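Side-chain contacts in serine protease inhibitor (PDB 2PEF), which probably inhibits serine proteases as a member of the serpin family and is captured here in the latent state, its reactive-centre loop inserted into the main beta-sheet: residues 34-37 with 38-42; 102-106 with 107-111; 167-170 with 171-175. One frame throughout, in Å; residues are numbered along the deposited sequence.

Contact 1: 34-37 with 38-42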
loop_
_atom_site.group_PDB
_atom_site.type_symbol
_atom_site.label_atom_id
_atom_site.label_comp_id
_atom_site.label_asym_id
_atom_site.label_seq_id
_atom_site.Cartn_x
_atom_site.Cartn_y
_atom_site.Cartn_z
ATOM N N SER A 34 -1.359 0.815 0.240
ATOM C CA SER A 34 -0.552 -0.092 -0.559
ATOM C C SER A 34 -0.182 -1.295 0.286
ATOM O O SER A 34 0.695 -1.200 1.155
ATOM C CB SER A 34 0.717 0.586 -1.066
ATOM O OG SER A 34 1.556 -0.347 -1.713
ATOM N N PRO A 35 -0.857 -2.432 0.050
ATOM C CA PRO A 35 -0.521 -3.653 0.773
ATOM C C PRO A 35 0.931 -4.061 0.535
ATOM O O PRO A 35 1.586 -4.538 1.460
ATOM C CB PRO A 35 -1.489 -4.682 0.188
ATOM C CG PRO A 35 -2.623 -3.878 -0.342
ATOM C CD PRO A 35 -1.992 -2.636 -0.871
ATOM N N LEU A 36 1.426 -3.854 -0.685
ATOM C CA LEU A 36 2.816 -4.158 -1.024
ATOM C C LEU A 36 3.787 -3.405 -0.116
ATOM O O LEU A 36 4.688 -4.002 0.458
ATOM C CB LEU A 36 3.117 -3.834 -2.492
ATOM C CG LEU A 36 4.548 -4.088 -2.984
ATOM C CD1 LEU A 36 4.963 -5.557 -2.824
ATOM C CD2 LEU A 36 4.688 -3.634 -4.430
ATOM N N SER A 37 3.588 -2.096 0.005
ATOM C CA SER A 37 4.432 -1.265 0.856
ATOM C C SER A 37 4.413 -1.717 2.317
ATOM O O SER A 37 5.460 -1.805 2.961
ATOM C CB SER A 37 4.012 0.201 0.746
ATOM O OG SER A 37 4.769 1.008 1.630
ATOM N N ALA A 38 3.219 -2.005 2.830
ATOM C CA ALA A 38 3.061 -2.461 4.209
ATOM C C ALA A 38 3.760 -3.795 4.432
ATOM O O ALA A 38 4.512 -3.950 5.402
ATOM C CB ALA A 38 1.594 -2.554 4.575
ATOM N N MET A 39 3.510 -4.740 3.525
ATOM C CA MET A 39 4.152 -6.054 3.540
ATOM C C MET A 39 5.675 -5.945 3.618
ATOM O O MET A 39 6.326 -6.623 4.416
ATOM C CB MET A 39 3.748 -6.843 2.287
ATOM C CG MET A 39 4.497 -8.155 2.088
ATOM S SD MET A 39 4.129 -9.379 3.359
ATOM C CE MET A 39 2.489 -9.902 2.872
ATOM N N LEU A 40 6.243 -5.091 2.772
ATOM C CA LEU A 40 7.700 -4.981 2.693
ATOM C C LEU A 40 8.345 -4.413 3.956
ATOM O O LEU A 40 9.370 -4.924 4.410
ATOM C CB LEU A 40 8.122 -4.202 1.449
ATOM C CG LEU A 40 7.835 -4.944 0.138
ATOM C CD1 LEU A 40 7.968 -4.004 -1.047
ATOM C CD2 LEU A 40 8.731 -6.159 -0.034
ATOM N N ALA A 41 7.744 -3.371 4.526
ATOM C CA ALA A 41 8.255 -2.770 5.752
ATOM C C ALA A 41 8.172 -3.770 6.899
ATOM O O ALA A 41 9.105 -3.903 7.690
ATOM C CB ALA A 41 7.475 -1.513 6.092
ATOM N N LEU A 42 7.048 -4.483 6.967
ATOM C CA LEU A 42 6.808 -5.434 8.044
ATOM C C LEU A 42 7.631 -6.709 7.884
ATOM O O LEU A 42 8.051 -7.303 8.877
ATOM C CB LEU A 42 5.317 -5.759 8.148
ATOM C CG LEU A 42 4.406 -4.616 8.618
ATOM C CD1 LEU A 42 2.949 -4.931 8.309
ATOM C CD2 LEU A 42 4.588 -4.316 10.108
#
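The backbone from Ser34 to Leu42 forms the first turns of helix 35-46, where the N-H groups of Ala38, Met39, Leu40 and Ala41 donate in turn to the carbonyls of Ser34, Pro35, Leu36 and Ser37; Met39 N to Pro35 O is the shortest of these at 2.8 Å. Ser34 is the N-cap. Its OG lies 3.2 Å from Ser37 N and accepts the first-turn N-H of Ser37 at 166°, while the same hydroxyl is hydrogen-bonded to the carbonyl of Ile364. A serine suits this place because one small group can serve as acceptor and donor together. Pro35 comes next, at a position where a helix asks for no backbone N-H, so its ring costs nothing.

Leu36 and Leu40, one turn apart, lie side by side and point the same way, their CD1 methyls 3.8 Å apart. Leu40 turns CG opposite its own carbonyl carbon (chi1 -68°), which lays the branch point back over the preceding turn, with Leu40 CG 3.3 Å from Leu36 O. The small residues take another side: Ala38 CB rests 3.7 Å from Pro35 O, and Ala41 CB 3.7 Å from Ser37 O.

The helix is buried among its neighbours, each face matched to what it meets. The leucine ridge packs on Tyr77, Leu74 and Met78 of helix 67-80, and Pro35 and Ala38 lie against Ser17 and Leu20 of helix 7-22. On the sheet side, Ser37 OG is hydrogen-bonded to both Asn162 of strand 158-169 and Thr329 of strand 322-331, the inserted strand of the latent serpin, so this buried hydroxyl ties the helix to two adjacent sheet strands.

Contact 2: 102-106 with 107-111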
loop_
_atom_site.group_PDB
_atom_site.type_symbol
_atom_site.label_atom_id
_atom_site.label_comp_id
_atom_site.label_asym_id
_atom_site.label_seq_id
_atom_site.Cartn_x
_atom_site.Cartn_y
_atom_site.Cartn_z
ATOM N N PHE A 102 22.764 1.991 19.298
ATOM C CA PHE A 102 22.324 0.731 18.706
ATOM C C PHE A 102 23.353 0.081 17.787
ATOM O O PHE A 102 23.867 0.711 16.859
ATOM C CB PHE A 102 20.997 0.929 17.963
ATOM C CG PHE A 102 20.398 -0.346 17.451
ATOM C CD1 PHE A 102 19.660 -1.170 18.293
ATOM C CD2 PHE A 102 20.577 -0.730 16.127
ATOM C CE1 PHE A 102 19.111 -2.356 17.823
ATOM C CE2 PHE A 102 20.029 -1.913 15.652
ATOM C CZ PHE A 102 19.294 -2.728 16.502
ATOM N N MET A 103 23.626 -1.196 18.049
ATOM C CA MET A 103 24.526 -1.993 17.229
ATOM C C MET A 103 23.730 -3.067 16.490
ATOM O O MET A 103 23.334 -4.068 17.093
ATOM C CB MET A 103 25.616 -2.633 18.094
ATOM C CG MET A 103 26.697 -3.348 17.302
ATOM N N PRO A 104 23.488 -2.859 15.182
ATOM C CA PRO A 104 22.715 -3.822 14.396
ATOM C C PRO A 104 23.463 -5.129 14.169
ATOM O O PRO A 104 24.690 -5.127 14.037
ATOM C CB PRO A 104 22.500 -3.106 13.056
ATOM C CG PRO A 104 22.903 -1.693 13.277
ATOM C CD PRO A 104 23.919 -1.711 14.367
ATOM N N SER A 105 22.714 -6.229 14.129
ATOM C CA SER A 105 23.301 -7.541 13.884
ATOM C C SER A 105 23.667 -7.699 12.410
ATOM O O SER A 105 22.924 -7.279 11.521
ATOM C CB SER A 105 22.358 -8.655 14.341
ATOM O OG SER A 105 22.236 -8.665 15.755
ATOM N N LYS A 106 24.833 -8.294 12.162
ATOM C CA LYS A 106 25.332 -8.487 10.798
ATOM C C LYS A 106 24.415 -9.373 9.947
ATOM O O LYS A 106 24.197 -9.091 8.763
ATOM C CB LYS A 106 26.766 -9.043 10.817
ATOM C CG LYS A 106 27.311 -9.485 9.451
ATOM C CD LYS A 106 27.692 -8.311 8.558
ATOM C CE LYS A 106 28.143 -8.798 7.187
ATOM N NZ LYS A 106 28.563 -7.684 6.289
ATOM N N ASP A 107 23.878 -10.435 10.550
ATOM C CA ASP A 107 22.967 -11.341 9.847
ATOM C C ASP A 107 21.719 -10.597 9.361
ATOM O O ASP A 107 21.283 -10.786 8.224
ATOM C CB ASP A 107 22.573 -12.523 10.739
ATOM C CG ASP A 107 21.928 -13.665 9.958
ATOM O OD1 ASP A 107 22.452 -14.040 8.886
ATOM O OD2 ASP A 107 20.903 -14.203 10.431
ATOM N N PHE A 108 21.174 -9.736 10.220
ATOM C CA PHE A 108 19.998 -8.929 9.887
ATOM C C PHE A 108 20.274 -7.961 8.741
ATOM O O PHE A 108 19.498 -7.886 7.786
ATOM C CB PHE A 108 19.502 -8.158 11.115
ATOM C CG PHE A 108 18.430 -7.150 10.805
ATOM C CD1 PHE A 108 17.117 -7.558 10.568
ATOM C CD2 PHE A 108 18.731 -5.789 10.746
ATOM C CE1 PHE A 108 16.124 -6.629 10.276
ATOM C CE2 PHE A 108 17.741 -4.852 10.451
ATOM C CZ PHE A 108 16.437 -5.271 10.213
ATOM N N LEU A 109 21.377 -7.225 8.849
ATOM C CA LEU A 109 21.765 -6.263 7.822
ATOM C C LEU A 109 22.018 -6.940 6.480
ATOM O O LEU A 109 21.721 -6.366 5.430
ATOM C CB LEU A 109 22.986 -5.445 8.257
ATOM C CG LEU A 109 22.817 -4.467 9.426
ATOM C CD1 LEU A 109 24.139 -3.763 9.716
ATOM C CD2 LEU A 109 21.716 -3.449 9.166
ATOM N N GLN A 110 22.550 -8.160 6.519
ATOM C CA GLN A 110 22.829 -8.910 5.297
ATOM C C GLN A 110 21.538 -9.339 4.604
ATOM O O GLN A 110 21.392 -9.169 3.394
ATOM C CB GLN A 110 23.719 -10.123 5.582
ATOM C CG GLN A 110 24.355 -10.740 4.333
ATOM C CD GLN A 110 25.256 -9.773 3.576
ATOM O OE1 GLN A 110 25.076 -9.552 2.378
ATOM N NE2 GLN A 110 26.230 -9.193 4.274
ATOM N N ILE A 111 20.602 -9.883 5.379
ATOM C CA ILE A 111 19.298 -10.291 4.855
ATOM C C ILE A 111 18.575 -9.102 4.217
ATOM O O ILE A 111 18.055 -9.198 3.101
ATOM C CB ILE A 111 18.419 -10.932 5.960
ATOM C CG1 ILE A 111 19.042 -12.248 6.436
ATOM C CG2 ILE A 111 16.987 -11.169 5.456
ATOM C CD1 ILE A 111 18.565 -12.707 7.798
#
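Pro104 and Leu109 meet as a hydrophobic staple, the pairing of the residue just before a helix's N-cap with the fourth residue after the cap, here where strand 102-104 turns into helix 106-116. Pro104 CB fits against the fork of the leucine, 3.8 Å from Leu109 CD1 and 4.0 Å from Leu109 CD2. A proline suits the strand side because its rigid ring presents a fixed apolar surface, and a leucine suits the helix side because its two methyls can straddle that surface. A chi1 of -67° puts Leu109 CG beside its own backbone N, and the side chain leans back toward the strand and over the N-cap carbonyl, Leu109 CG being 3.5 Å from Ser105 O.

That carbonyl also accepts the first full helical bond, Leu109 N to Ser105 O at 3.1 Å, and Gln110 N follows by donating to Lys106 O at 2.9 Å. Although Ser105 holds the N-cap position, its side chain makes no capping bond. Lys106 and Gln110 run side by side in the same direction along the outer surface, where long polar chains can face solvent.

Further out, backbone bonds of Met103 with Lys299 and of Ser105 with Leu297 fix the strand end, and Phe97 of strand 87-98 backs Pro104. Phe108 does the inward packing, and an aromatic ring fits the apolar site made by Leu297, Met158 and Leu160. The phenylalanine leaves the first turn with its CB 3.6 Å from Ser105 O.

Contact 3: 167-170 with 171-175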
loop_
_atom_site.group_PDB
_atom_site.type_symbol
_atom_site.label_atom_id
_atom_site.label_comp_id
_atom_site.label_asym_id
_atom_site.label_seq_id
_atom_site.Cartn_x
_atom_site.Cartn_y
_atom_site.Cartn_z
ATOM N N ASP A 167 3.754 5.135 -11.538
ATOM C CA ASP A 167 3.533 6.198 -12.514
ATOM C C ASP A 167 3.333 5.563 -13.875
ATOM O O ASP A 167 4.285 5.110 -14.510
ATOM C CB ASP A 167 4.721 7.171 -12.530
ATOM C CG ASP A 167 4.489 8.391 -13.421
ATOM O OD1 ASP A 167 3.553 8.397 -14.250
ATOM O OD2 ASP A 167 5.268 9.360 -13.290
ATOM N N ALA A 168 2.081 5.527 -14.313
ATOM C CA ALA A 168 1.722 4.827 -15.534
ATOM C C ALA A 168 0.778 5.643 -16.402
ATOM O O ALA A 168 -0.041 6.405 -15.896
ATOM C CB ALA A 168 1.101 3.485 -15.203
ATOM N N GLU A 169 0.915 5.480 -17.715
ATOM C CA GLU A 169 -0.009 6.064 -18.675
ATOM C C GLU A 169 -1.097 5.045 -19.004
ATOM O O GLU A 169 -0.827 3.844 -19.030
ATOM C CB GLU A 169 0.748 6.429 -19.951
ATOM C CG GLU A 169 -0.039 7.250 -20.962
ATOM C CD GLU A 169 0.836 7.845 -22.048
ATOM O OE1 GLU A 169 1.877 8.449 -21.716
ATOM O OE2 GLU A 169 0.475 7.722 -23.238
ATOM N N TRP A 170 -2.313 5.514 -19.280
ATOM C CA TRP A 170 -3.362 4.624 -19.789
ATOM C C TRP A 170 -2.920 4.021 -21.115
ATOM O O TRP A 170 -2.194 4.658 -21.875
ATOM C CB TRP A 170 -4.679 5.374 -19.999
ATOM C CG TRP A 170 -5.267 5.947 -18.754
ATOM C CD1 TRP A 170 -5.511 7.272 -18.493
ATOM C CD2 TRP A 170 -5.699 5.223 -17.598
ATOM N NE1 TRP A 170 -6.065 7.412 -17.238
ATOM C CE2 TRP A 170 -6.198 6.170 -16.672
ATOM C CE3 TRP A 170 -5.718 3.858 -17.253
ATOM C CZ2 TRP A 170 -6.710 5.801 -15.425
ATOM C CZ3 TRP A 170 -6.224 3.492 -16.011
ATOM C CH2 TRP A 170 -6.705 4.461 -15.109
ATOM N N GLU A 171 -3.361 2.800 -21.395
ATOM C CA GLU A 171 -3.084 2.189 -22.697
ATOM C C GLU A 171 -3.713 3.046 -23.793
ATOM O O GLU A 171 -3.108 3.270 -24.844
ATOM C CB GLU A 171 -3.594 0.746 -22.758
ATOM C CG GLU A 171 -3.419 0.103 -24.131
ATOM C CD GLU A 171 -3.969 -1.300 -24.207
ATOM O OE1 GLU A 171 -5.187 -1.483 -23.983
ATOM O OE2 GLU A 171 -3.180 -2.220 -24.518
ATOM N N THR A 172 -4.925 3.531 -23.524
ATOM C CA THR A 172 -5.577 4.530 -24.351
ATOM C C THR A 172 -5.850 5.749 -23.474
ATOM O O THR A 172 -6.728 5.708 -22.610
ATOM C CB THR A 172 -6.922 4.015 -24.921
ATOM O OG1 THR A 172 -6.750 2.719 -25.509
ATOM C CG2 THR A 172 -7.472 4.978 -25.965
ATOM N N VAL A 173 -5.096 6.826 -23.685
ATOM C CA VAL A 173 -5.332 8.059 -22.924
ATOM C C VAL A 173 -6.692 8.664 -23.278
ATOM O O VAL A 173 -7.235 8.403 -24.352
ATOM C CB VAL A 173 -4.201 9.115 -23.098
ATOM C CG1 VAL A 173 -2.902 8.621 -22.478
ATOM C CG2 VAL A 173 -3.988 9.482 -24.560
ATOM N N TYR A 174 -7.243 9.452 -22.362
ATOM C CA TYR A 174 -8.517 10.112 -22.593
ATOM C C TYR A 174 -8.315 11.373 -23.415
ATOM O O TYR A 174 -7.668 12.324 -22.955
ATOM C CB TYR A 174 -9.174 10.480 -21.270
ATOM C CG TYR A 174 -9.620 9.318 -20.415
ATOM C CD1 TYR A 174 -8.806 8.829 -19.388
ATOM C CD2 TYR A 174 -10.866 8.728 -20.606
ATOM C CE1 TYR A 174 -9.218 7.772 -18.585
ATOM C CE2 TYR A 174 -11.290 7.670 -19.804
ATOM C CZ TYR A 174 -10.458 7.202 -18.793
ATOM O OH TYR A 174 -10.860 6.171 -17.983
ATOM N N GLU A 175 -8.868 11.380 -24.627
ATOM C CA GLU A 175 -8.847 12.565 -25.478
ATOM C C GLU A 175 -9.792 13.619 -24.915
ATOM O O GLU A 175 -10.708 13.292 -24.162
ATOM C CB GLU A 175 -9.251 12.217 -26.917
ATOM C CG GLU A 175 -8.287 11.278 -27.642
ATOM C CD GLU A 175 -6.886 11.850 -27.795
ATOM O OE1 GLU A 175 -6.753 13.035 -28.187
ATOM O OE2 GLU A 175 -5.915 11.107 -27.531
#
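Trp170 NE1 donates to the backbone carbonyl of Asp319 while the ring edge of Tyr174 comes over the indole face, Tyr174 CE1 lying 3.4 Å from Trp170 NE1. The pair is a T-shaped (edge-to-face) stack at the end of strand 158-169, in the region serpin nomenclature calls the breach, where the inserted reactive loop enters the main sheet. Tyr174 directs its edge at the NE1-CD1 rim of the five-membered ring; the centroids are 5.0 Å apart and the planes stand at 86°. The first torsions of the two residues are alike (chi1 -63° for Trp170, -67° for Tyr174), and the bend of the loop between them brings the rings together. Within that loop Thr172 O comes 3.3 Å from Trp170 CB.

Tryptophan suits this buried place because it combines a broad apolar face with one N-H; the indole also stacks with Tyr217. Replacing the indole by an alanine is likely to leave the Asp319 carbonyl without this donor and the Tyr174 edge without a face to rest on, opening a gap between the loop and Tyr217.

Next to this pair, Glu169 and Val173 cross obliquely. The aliphatic part of the glutamate supplies the packing, with Glu169 CG 3.5 Å from Val173 CG1, and its carboxylate forms a salt bridge with Lys86. The valine methyl even approaches the charged end, Val173 CG1 lying 3.6 Å from Glu169 OE2.

In the fold
Strand 158-169 relates all three contacts. Contact 2 meets it at its start and contact 1 along its middle, while contact 3 takes in its last residues and the loop that follows. The centres of contacts 2 and 3 are accordingly 43 Å apart, on opposite sides of the chain's centre, whereas contact 1 lies between, 21 Å from contact 2 and 26 Å from contact 3, centre to centre. None touches another: even contacts 1 and 2 keep their nearest atoms about 8 Å apart. The inserted strand 322-331, antiparallel to 158-169, adds a second link, meeting contact 3 near its start, at Thr323, and contact 1 further along, at Ala327 and Thr329.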